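Local coordinates for DUF115 domain-containing protein (Magnetospirillum magneticum AMB-1, PDB 5MU5) that probably transfers sugar to flagellin as a Maf-type glycosyltransferase involved in the formation of bacterial flagella, at residues A18-E21 and G27-L30; T210-A215 and S226-D231; V640-D645 and F657-G662. One frame throughout, in Å; residues are numbered along the deposited sequence.

Interaction 1: A18-E21 and G27-L30; sequences AFLE and GERL
Phe19 and Leu30 meet across a tight turn between two consecutive helices, 9-22 and 24-32, which follow one another almost without a break in the N-terminal Maf domain. The benzyl group is swung beside its own backbone N, with CG anti to the carbonyl carbon (chi1 -82°), and this turns one ring face to the second helix. Over that face sits a single methyl: Leu30 CD1 lies 3.7 Å from the centroid of the Phe19 ring and 14° off its normal, a centred CH-pi contact. At the root of the side chain, Phe19 CB rests on Gly27 CA at 3.6 Å. A CB on Gly27 would run into the backbone of Phe19 and Leu20, so the lack of one is what lets Leu20 and Gly27 bring their CA atoms to 4.2 Å. With an alanine at Phe19, Leu30 CD1 would probably be left without the face it covers, opening a gap that reaches to Trp166, whose ring meets that of Phe19 edge-to-face. Leu30 itself continues onto Phe154 and Tyr158 of helix 154-160. Toward the surface, the acid of Glu28 folds back through a bend at chi2 (49°) and pairs with Arg31 in a salt bridge. Beside it Leu20 lays one branch against the glycine backbone, its CD2 being 3.4 Å from Gly27 C and 3.6 Å from Glu28 N.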
loop_
_atom_site.group_PDB
_atom_site.type_symbol
_atom_site.label_atom_id
_atom_site.label_comp_id
_atom_site.label_asym_id
_atom_site.label_seq_id
_atom_site.Cartn_x
_atom_site.Cartn_y
_atom_site.Cartn_z
ATOM N N ALA A 18 -4.520 24.459 -24.597
ATOM C CA ALA A 18 -4.619 24.146 -23.173
ATOM C C ALA A 18 -3.950 22.810 -22.846
ATOM O O ALA A 18 -3.207 22.718 -21.885
ATOM C CB ALA A 18 -6.070 24.136 -22.731
ATOM N N PHE A 19 -4.212 21.778 -23.646
ATOM C CA PHE A 19 -3.493 20.512 -23.471
ATOM C C PHE A 19 -1.985 20.707 -23.598
ATOM O O PHE A 19 -1.239 20.234 -22.753
ATOM C CB PHE A 19 -3.968 19.445 -24.453
ATOM C CG PHE A 19 -5.229 18.743 -24.019
ATOM C CD1 PHE A 19 -5.171 17.677 -23.129
ATOM C CD2 PHE A 19 -6.453 19.146 -24.480
ATOM C CE1 PHE A 19 -6.321 17.035 -22.716
ATOM C CE2 PHE A 19 -7.607 18.501 -24.081
ATOM C CZ PHE A 19 -7.546 17.442 -23.205
ATOM N N LEU A 20 -1.535 21.423 -24.625
ATOM C CA LEU A 20 -0.093 21.615 -24.810
ATOM C C LEU A 20 0.550 22.362 -23.655
ATOM O O LEU A 20 1.715 22.146 -23.351
ATOM C CB LEU A 20 0.193 22.339 -26.107
ATOM C CG LEU A 20 -0.037 21.484 -27.350
ATOM C CD1 LEU A 20 -0.147 22.351 -28.600
ATOM C CD2 LEU A 20 1.075 20.468 -27.491
ATOM N N GLU A 21 -0.223 23.225 -23.013
ATOM C CA GLU A 21 0.246 24.002 -21.881
ATOM C C GLU A 21 0.183 23.227 -20.550
ATOM O O GLU A 21 1.124 23.235 -19.769
ATOM C CB GLU A 21 -0.611 25.274 -21.764
ATOM C CG GLU A 21 -0.220 26.199 -20.619
ATOM C CD GLU A 21 -1.159 27.380 -20.461
ATOM O OE1 GLU A 21 -2.060 27.578 -21.303
ATOM O OE2 GLU A 21 -0.973 28.130 -19.490
ATOM N N GLY A 27 -1.143 16.692 -25.092
ATOM C CA GLY A 27 -1.285 17.743 -26.083
ATOM C C GLY A 27 -0.475 17.404 -27.310
ATOM O O GLY A 27 -0.956 17.562 -28.430
ATOM N N GLU A 28 0.742 16.898 -27.108
ATOM C CA GLU A 28 1.601 16.607 -28.250
ATOM C C GLU A 28 0.992 15.463 -29.068
ATOM O O GLU A 28 0.971 15.484 -30.290
ATOM C CB GLU A 28 3.035 16.300 -27.812
ATOM C CG GLU A 28 4.032 16.187 -28.961
ATOM C CD GLU A 28 3.977 17.349 -29.959
ATOM O OE1 GLU A 28 3.905 18.522 -29.529
ATOM O OE2 GLU A 28 4.018 17.087 -31.185
ATOM N N ARG A 29 0.429 14.503 -28.376
ATOM C CA ARG A 29 -0.206 13.392 -29.029
ATOM C C ARG A 29 -1.465 13.843 -29.788
ATOM O O ARG A 29 -1.689 13.449 -30.930
ATOM C CB ARG A 29 -0.526 12.336 -27.978
ATOM C CG ARG A 29 -1.035 11.062 -28.584
ATOM C CD ARG A 29 -1.271 10.008 -27.542
ATOM N NE ARG A 29 -1.981 8.890 -28.154
ATOM C CZ ARG A 29 -2.433 7.837 -27.481
ATOM N NH1 ARG A 29 -2.243 7.744 -26.165
ATOM N NH2 ARG A 29 -3.067 6.876 -28.139
ATOM N N LEU A 30 -2.287 14.670 -29.159
ATOM C CA LEU A 30 -3.433 15.252 -29.856
ATOM C C LEU A 30 -3.052 16.051 -31.109
ATOM O O LEU A 30 -3.769 16.006 -32.115
ATOM C CB LEU A 30 -4.214 16.170 -28.919
ATOM C CG LEU A 30 -5.051 15.418 -27.888
ATOM C CD1 LEU A 30 -5.489 16.337 -26.759
ATOM C CD2 LEU A 30 -6.263 14.774 -28.563
#

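Interaction 2: T210-A215 and S226-D231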
loop_
_atom_site.group_PDB
_atom_site.type_symbol
_atom_site.label_atom_id
_atom_site.label_comp_id
_atom_site.label_asym_id
_atom_site.label_seq_id
_atom_site.Cartn_x
_atom_site.Cartn_y
_atom_site.Cartn_z
ATOM N N THR A 210 -17.909 9.289 -4.254
ATOM C CA THR A 210 -17.335 9.478 -5.576
ATOM C C THR A 210 -18.416 9.171 -6.631
ATOM O O THR A 210 -19.047 8.118 -6.605
ATOM C CB THR A 210 -16.123 8.528 -5.775
ATOM O OG1 THR A 210 -15.061 8.892 -4.873
ATOM C CG2 THR A 210 -15.602 8.552 -7.216
ATOM N N ARG A 211 -18.644 10.114 -7.535
ATOM C CA ARG A 211 -19.557 9.926 -8.643
ATOM C C ARG A 211 -18.913 9.023 -9.683
ATOM O O ARG A 211 -17.774 9.251 -10.101
ATOM C CB ARG A 211 -19.884 11.285 -9.280
ATOM C CG ARG A 211 -20.983 11.254 -10.343
ATOM C CD ARG A 211 -22.362 11.083 -9.742
ATOM N NE ARG A 211 -23.415 11.244 -10.752
ATOM C CZ ARG A 211 -23.957 12.407 -11.119
ATOM N NH1 ARG A 211 -23.546 13.551 -10.580
ATOM N NH2 ARG A 211 -24.911 12.421 -12.048
ATOM N N LEU A 212 -19.654 8.003 -10.098
ATOM C CA LEU A 212 -19.249 7.102 -11.160
ATOM C C LEU A 212 -20.191 7.310 -12.347
ATOM O O LEU A 212 -21.393 7.494 -12.152
ATOM C CB LEU A 212 -19.369 5.676 -10.674
ATOM C CG LEU A 212 -18.587 5.371 -9.399
ATOM C CD1 LEU A 212 -18.937 3.979 -8.917
ATOM C CD2 LEU A 212 -17.101 5.501 -9.668
ATOM N N PHE A 213 -19.645 7.308 -13.567
ATOM C CA PHE A 213 -20.449 7.530 -14.762
ATOM C C PHE A 213 -19.840 6.847 -15.982
ATOM O O PHE A 213 -18.662 7.015 -16.274
ATOM C CB PHE A 213 -20.601 9.025 -15.029
ATOM C CG PHE A 213 -21.701 9.347 -15.979
ATOM C CD1 PHE A 213 -22.999 9.539 -15.512
ATOM C CD2 PHE A 213 -21.455 9.441 -17.351
ATOM C CE1 PHE A 213 -24.036 9.806 -16.400
ATOM C CE2 PHE A 213 -22.488 9.717 -18.239
ATOM C CZ PHE A 213 -23.780 9.896 -17.768
ATOM N N VAL A 214 -20.665 6.084 -16.691
ATOM C CA VAL A 214 -20.248 5.350 -17.856
ATOM C C VAL A 214 -20.777 6.141 -19.046
ATOM O O VAL A 214 -21.977 6.328 -19.177
ATOM C CB VAL A 214 -20.792 3.903 -17.809
ATOM C CG1 VAL A 214 -20.577 3.188 -19.137
ATOM C CG2 VAL A 214 -20.130 3.123 -16.671
ATOM N N ALA A 215 -19.876 6.618 -19.906
ATOM C CA ALA A 215 -20.264 7.518 -21.008
ATOM C C ALA A 215 -20.994 6.858 -22.171
ATOM O O ALA A 215 -21.792 7.495 -22.816
ATOM C CB ALA A 215 -19.051 8.285 -21.528
ATOM N N SER A 226 -17.342 -1.697 -12.065
ATOM C CA SER A 226 -17.529 -2.696 -11.000
ATOM C C SER A 226 -16.237 -2.937 -10.244
ATOM O O SER A 226 -16.235 -3.024 -9.026
ATOM C CB SER A 226 -17.976 -4.043 -11.553
ATOM O OG SER A 226 -19.250 -3.919 -12.097
ATOM N N GLU A 227 -15.142 -3.089 -10.977
ATOM C CA GLU A 227 -13.868 -3.330 -10.350
ATOM C C GLU A 227 -13.519 -2.133 -9.487
ATOM O O GLU A 227 -13.168 -2.295 -8.347
ATOM C CB GLU A 227 -12.785 -3.596 -11.382
ATOM C CG GLU A 227 -11.434 -3.918 -10.759
ATOM C CD GLU A 227 -10.431 -4.466 -11.761
ATOM O OE1 GLU A 227 -10.762 -4.495 -12.975
ATOM O OE2 GLU A 227 -9.309 -4.860 -11.332
ATOM N N PHE A 228 -13.646 -0.925 -10.011
ATOM C CA PHE A 228 -13.314 0.236 -9.205
ATOM C C PHE A 228 -14.157 0.313 -7.904
ATOM O O PHE A 228 -13.622 0.600 -6.843
ATOM C CB PHE A 228 -13.409 1.510 -10.028
ATOM C CG PHE A 228 -13.097 2.742 -9.242
ATOM C CD1 PHE A 228 -11.785 3.073 -8.972
ATOM C CD2 PHE A 228 -14.112 3.552 -8.755
ATOM C CE1 PHE A 228 -11.486 4.199 -8.239
ATOM C CE2 PHE A 228 -13.820 4.685 -8.017
ATOM C CZ PHE A 228 -12.499 5.010 -7.757
ATOM N N MET A 229 -15.445 -0.006 -7.985
ATOM C CA MET A 229 -16.332 -0.018 -6.809
ATOM C C MET A 229 -15.910 -0.973 -5.709
ATOM O O MET A 229 -16.097 -0.675 -4.532
ATOM C CB MET A 229 -17.755 -0.366 -7.206
ATOM C CG MET A 229 -18.410 0.711 -8.041
ATOM S SD MET A 229 -20.075 0.283 -8.552
ATOM C CE MET A 229 -20.958 0.728 -7.043
ATOM N N ARG A 230 -15.390 -2.131 -6.093
ATOM C CA ARG A 230 -14.811 -3.073 -5.142
ATOM C C ARG A 230 -13.448 -2.569 -4.634
ATOM O O ARG A 230 -13.144 -2.678 -3.450
ATOM C CB ARG A 230 -14.681 -4.466 -5.783
ATOM C CG ARG A 230 -16.034 -5.124 -6.061
ATOM C CD ARG A 230 -15.905 -6.563 -6.540
ATOM N NE ARG A 230 -14.899 -6.654 -7.588
ATOM C CZ ARG A 230 -15.133 -6.576 -8.896
ATOM N NH1 ARG A 230 -16.363 -6.447 -9.386
ATOM N NH2 ARG A 230 -14.111 -6.649 -9.735
ATOM N N ASP A 231 -12.652 -1.998 -5.531
ATOM C CA ASP A 231 -11.304 -1.481 -5.218
ATOM C C ASP A 231 -11.271 -0.210 -4.354
ATOM O O ASP A 231 -10.282 0.043 -3.660
ATOM C CB ASP A 231 -10.552 -1.085 -6.513
ATOM C CG ASP A 231 -10.032 -2.274 -7.327
ATOM O OD1 ASP A 231 -10.054 -3.427 -6.841
ATOM O OD2 ASP A 231 -9.569 -2.014 -8.474
#
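An apolar strand-to-helix contact joins Leu212, on strand 211-214, the last of four parallel strands, to Phe228 and Met229 of helix 219-235, which follows that strand in the chain. The sheet, with strand order 3-2-1-4 and flanking helices, is consistent with a Rossmann-like alpha/beta layout. No hydrogen bond crosses the contact. The CA atoms of Leu212 and Met229, the nearest pair of the two backbones, are still 8.8 Å apart, so side chains alone span the distance. Leu212 does most of this work by dividing its two methyls between neighbouring residues of the helix. Its CD2 approaches the ring of Phe228 obliquely, 3.7 Å from Phe228 CD2 and nearly as close to CE2, while its CD1 presses on the stem of Met229, with Leu212 CD1 only 3.4 Å from Met229 CG. This last pair is tighter than usual van der Waals contact. Phe228 extends its ring toward the strand because CG stands anti to the backbone N (chi1 179°), and this carries the far edge up to Thr210. There the Thr210 CG2 methyl comes near the ring plane, 4.3 Å from Phe228 CE2. The hydroxyl of Thr210 is engaged elsewhere, hydrogen-bonded to Val207 O. Behind the contact, Leu212 and Thr210 also pack on Val125 of strand 123-127, the inner neighbour in the sheet. Phe228 touches Ile199 of helix 188-202, and Ile80 meets both Leu212 and Met229, so helix 219-235 covers this sheet face beside helix 188-202, while Arg211 and Phe213 face helix 134-142.

Interaction 3: V640-D645 and F657-G662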
loop_
_atom_site.group_PDB
_atom_site.type_symbol
_atom_site.label_atom_id
_atom_site.label_comp_id
_atom_site.label_asym_id
_atom_site.label_seq_id
_atom_site.Cartn_x
_atom_site.Cartn_y
_atom_site.Cartn_z
ATOM N N VAL A 640 3.530 12.900 21.384
ATOM C CA VAL A 640 4.779 12.932 20.646
ATOM C C VAL A 640 5.921 13.442 21.520
ATOM O O VAL A 640 7.000 12.839 21.537
ATOM C CB VAL A 640 4.624 13.777 19.359
ATOM C CG1 VAL A 640 5.968 14.214 18.789
ATOM C CG2 VAL A 640 3.833 12.994 18.319
ATOM N N GLU A 641 5.672 14.539 22.240
ATOM C CA GLU A 641 6.687 15.164 23.086
ATOM C C GLU A 641 7.056 14.273 24.259
ATOM O O GLU A 641 8.226 14.135 24.599
ATOM C CB GLU A 641 6.212 16.533 23.584
ATOM C CG GLU A 641 6.180 17.585 22.481
ATOM C CD GLU A 641 5.522 18.896 22.905
ATOM O OE1 GLU A 641 4.982 18.986 24.035
ATOM O OE2 GLU A 641 5.521 19.844 22.083
ATOM N N TRP A 642 6.045 13.686 24.879
ATOM C CA TRP A 642 6.260 12.697 25.928
ATOM C C TRP A 642 7.031 11.465 25.418
ATOM O O TRP A 642 7.899 10.939 26.108
ATOM C CB TRP A 642 4.902 12.273 26.478
ATOM C CG TRP A 642 4.929 11.073 27.348
ATOM C CD1 TRP A 642 5.237 11.035 28.668
ATOM C CD2 TRP A 642 4.598 9.726 26.968
ATOM N NE1 TRP A 642 5.134 9.747 29.138
ATOM C CE2 TRP A 642 4.751 8.923 28.113
ATOM C CE3 TRP A 642 4.200 9.122 25.767
ATOM C CZ2 TRP A 642 4.508 7.545 28.104
ATOM C CZ3 TRP A 642 3.969 7.749 25.756
ATOM C CH2 TRP A 642 4.124 6.980 26.922
ATOM N N TYR A 643 6.697 11.007 24.210
ATOM C CA TYR A 643 7.320 9.817 23.636
ATOM C C TYR A 643 8.790 10.017 23.350
ATOM O O TYR A 643 9.596 9.159 23.694
ATOM C CB TYR A 643 6.606 9.400 22.354
ATOM C CG TYR A 643 7.385 8.484 21.458
ATOM C CD1 TYR A 643 7.420 7.123 21.687
ATOM C CD2 TYR A 643 8.067 8.981 20.361
ATOM C CE1 TYR A 643 8.138 6.278 20.853
ATOM C CE2 TYR A 643 8.766 8.143 19.509
ATOM C CZ TYR A 643 8.808 6.792 19.759
ATOM O OH TYR A 643 9.512 5.952 18.912
ATOM N N PHE A 644 9.130 11.130 22.710
ATOM C CA PHE A 644 10.519 11.427 22.411
ATOM C C PHE A 644 11.348 11.672 23.671
ATOM O O PHE A 644 12.528 11.315 23.703
ATOM C CB PHE A 644 10.665 12.551 21.373
ATOM C CG PHE A 644 10.496 12.063 19.961
ATOM C CD1 PHE A 644 11.529 11.416 19.320
ATOM C CD2 PHE A 644 9.283 12.196 19.303
ATOM C CE1 PHE A 644 11.365 10.927 18.035
ATOM C CE2 PHE A 644 9.114 11.713 18.021
ATOM C CZ PHE A 644 10.154 11.079 17.382
ATOM N N ASP A 645 10.740 12.253 24.704
ATOM C CA ASP A 645 11.425 12.407 25.985
ATOM C C ASP A 645 11.762 11.067 26.659
ATOM O O ASP A 645 12.752 10.980 27.353
ATOM C CB ASP A 645 10.592 13.253 26.953
ATOM C CG ASP A 645 10.679 14.740 26.659
ATOM O OD1 ASP A 645 11.624 15.167 25.966
ATOM O OD2 ASP A 645 9.803 15.495 27.124
ATOM N N PHE A 657 2.743 0.776 24.740
ATOM C CA PHE A 657 1.375 0.579 24.270
ATOM C C PHE A 657 0.373 0.708 25.410
ATOM O O PHE A 657 -0.668 1.326 25.238
ATOM C CB PHE A 657 1.193 -0.772 23.537
ATOM C CG PHE A 657 -0.125 -0.889 22.821
ATOM C CD1 PHE A 657 -0.353 -0.181 21.638
ATOM C CD2 PHE A 657 -1.158 -1.676 23.337
ATOM C CE1 PHE A 657 -1.577 -0.255 20.979
ATOM C CE2 PHE A 657 -2.377 -1.771 22.673
ATOM C CZ PHE A 657 -2.588 -1.055 21.495
ATOM N N ASP A 658 0.681 0.129 26.563
ATOM C CA ASP A 658 -0.188 0.256 27.744
ATOM C C ASP A 658 -0.401 1.714 28.161
ATOM O O ASP A 658 -1.523 2.119 28.483
ATOM C CB ASP A 658 0.370 -0.540 28.936
ATOM C CG ASP A 658 0.043 -2.035 28.849
ATOM O OD1 ASP A 658 -0.646 -2.435 27.881
ATOM O OD2 ASP A 658 0.465 -2.807 29.750
ATOM N N LYS A 659 0.673 2.497 28.130
ATOM C CA LYS A 659 0.619 3.892 28.551
ATOM C C LYS A 659 -0.063 4.843 27.572
ATOM O O LYS A 659 -0.882 5.648 28.005
ATOM C CB LYS A 659 2.002 4.374 28.908
ATOM C CG LYS A 659 2.516 3.637 30.121
ATOM C CD LYS A 659 3.860 4.167 30.539
ATOM C CE LYS A 659 4.309 3.511 31.821
ATOM N NZ LYS A 659 5.501 4.236 32.334
ATOM N N VAL A 660 0.216 4.758 26.269
ATOM C CA VAL A 660 -0.556 5.589 25.325
ATOM C C VAL A 660 -2.026 5.161 25.341
ATOM O O VAL A 660 -2.916 5.992 25.206
ATOM C CB VAL A 660 -0.026 5.585 23.880
ATOM C CG1 VAL A 660 1.366 6.189 23.836
ATOM C CG2 VAL A 660 -0.057 4.188 23.266
ATOM N N THR A 661 -2.273 3.868 25.530
ATOM C CA THR A 661 -3.635 3.331 25.647
ATOM C C THR A 661 -4.340 3.942 26.845
ATOM O O THR A 661 -5.499 4.314 26.742
ATOM C CB THR A 661 -3.633 1.778 25.800
ATOM O OG1 THR A 661 -3.213 1.168 24.568
ATOM C CG2 THR A 661 -5.037 1.214 26.201
ATOM N N GLY A 662 -3.637 4.034 27.974
ATOM C CA GLY A 662 -4.207 4.577 29.208
ATOM C C GLY A 662 -4.181 6.100 29.308
ATOM O O GLY A 662 -4.493 6.663 30.354
#
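The carbonyl oxygen of Phe657 is gripped twice by Thr661, one turn on in the helix that packs against Trp642. Thr661 OG1 donates to Phe657 O over 2.6 Å, and Thr661 N adds the ordinary helical bond to Phe657 O at 3.0 Å. The two donors arrive from opposite faces of the carbonyl plane, the hydroxyl tilted 34° from it. The same hydroxyl oxygen stands above the Phe657 ring, offset toward its rim. This polar grip belongs to the exposed side of helix 653-661; the contact with helix 618-646 is made by the residues between, Lys659 and Val660, and is apolar. Trp642 reaches across with the six-membered part of its indole, CG being anti to the backbone N (chi1 168°). Its atom CZ3 comes within 3.6 Å of Val660 CG1, and the neighbouring ring atom CH2 within 3.9 Å of Lys659 CB. Both carbons approach the indole obliquely. Lys659 crosses the tryptophan at about a right angle and contributes only the base of its side chain, since the extended remainder leads away and its amine makes a weak, long ion pair with Glu655. Val660 is buried and also touches His243 of helix 242-257. Phe650 and Trp663 each meet the indole edge-to-face, and Leu656 of the short helix also packs on Trp642 and Tyr643. Folded back near the C-terminus, short helix 653-661 thus closes on long helix 618-646 as a helical hairpin within the helical bundle domain of Maf flagellin glycosyltransferases.

Interactions 1 and 2 both belong to the N-terminal Maf domain, their centres about 27 Å apart, whereas interaction 3 lies in the C-terminal helical bundle, on the opposite side of the chain's centre from interaction 1. No two of them touch or share an element. All three join elements close in sequence, without a hydrogen bond between the segments, yet they differ in intimacy. Interaction 1 brings two helix backbones nearly together at a glycine; interaction 2, also buried, spans a strand and a helix by aliphatic and aromatic side chains; interaction 3 is partly buried and hangs on one indole. Exposed charged residues, Glu28 and Lys659, border interactions 1 and 3, while the touching residues of interaction 2 are all uncharged.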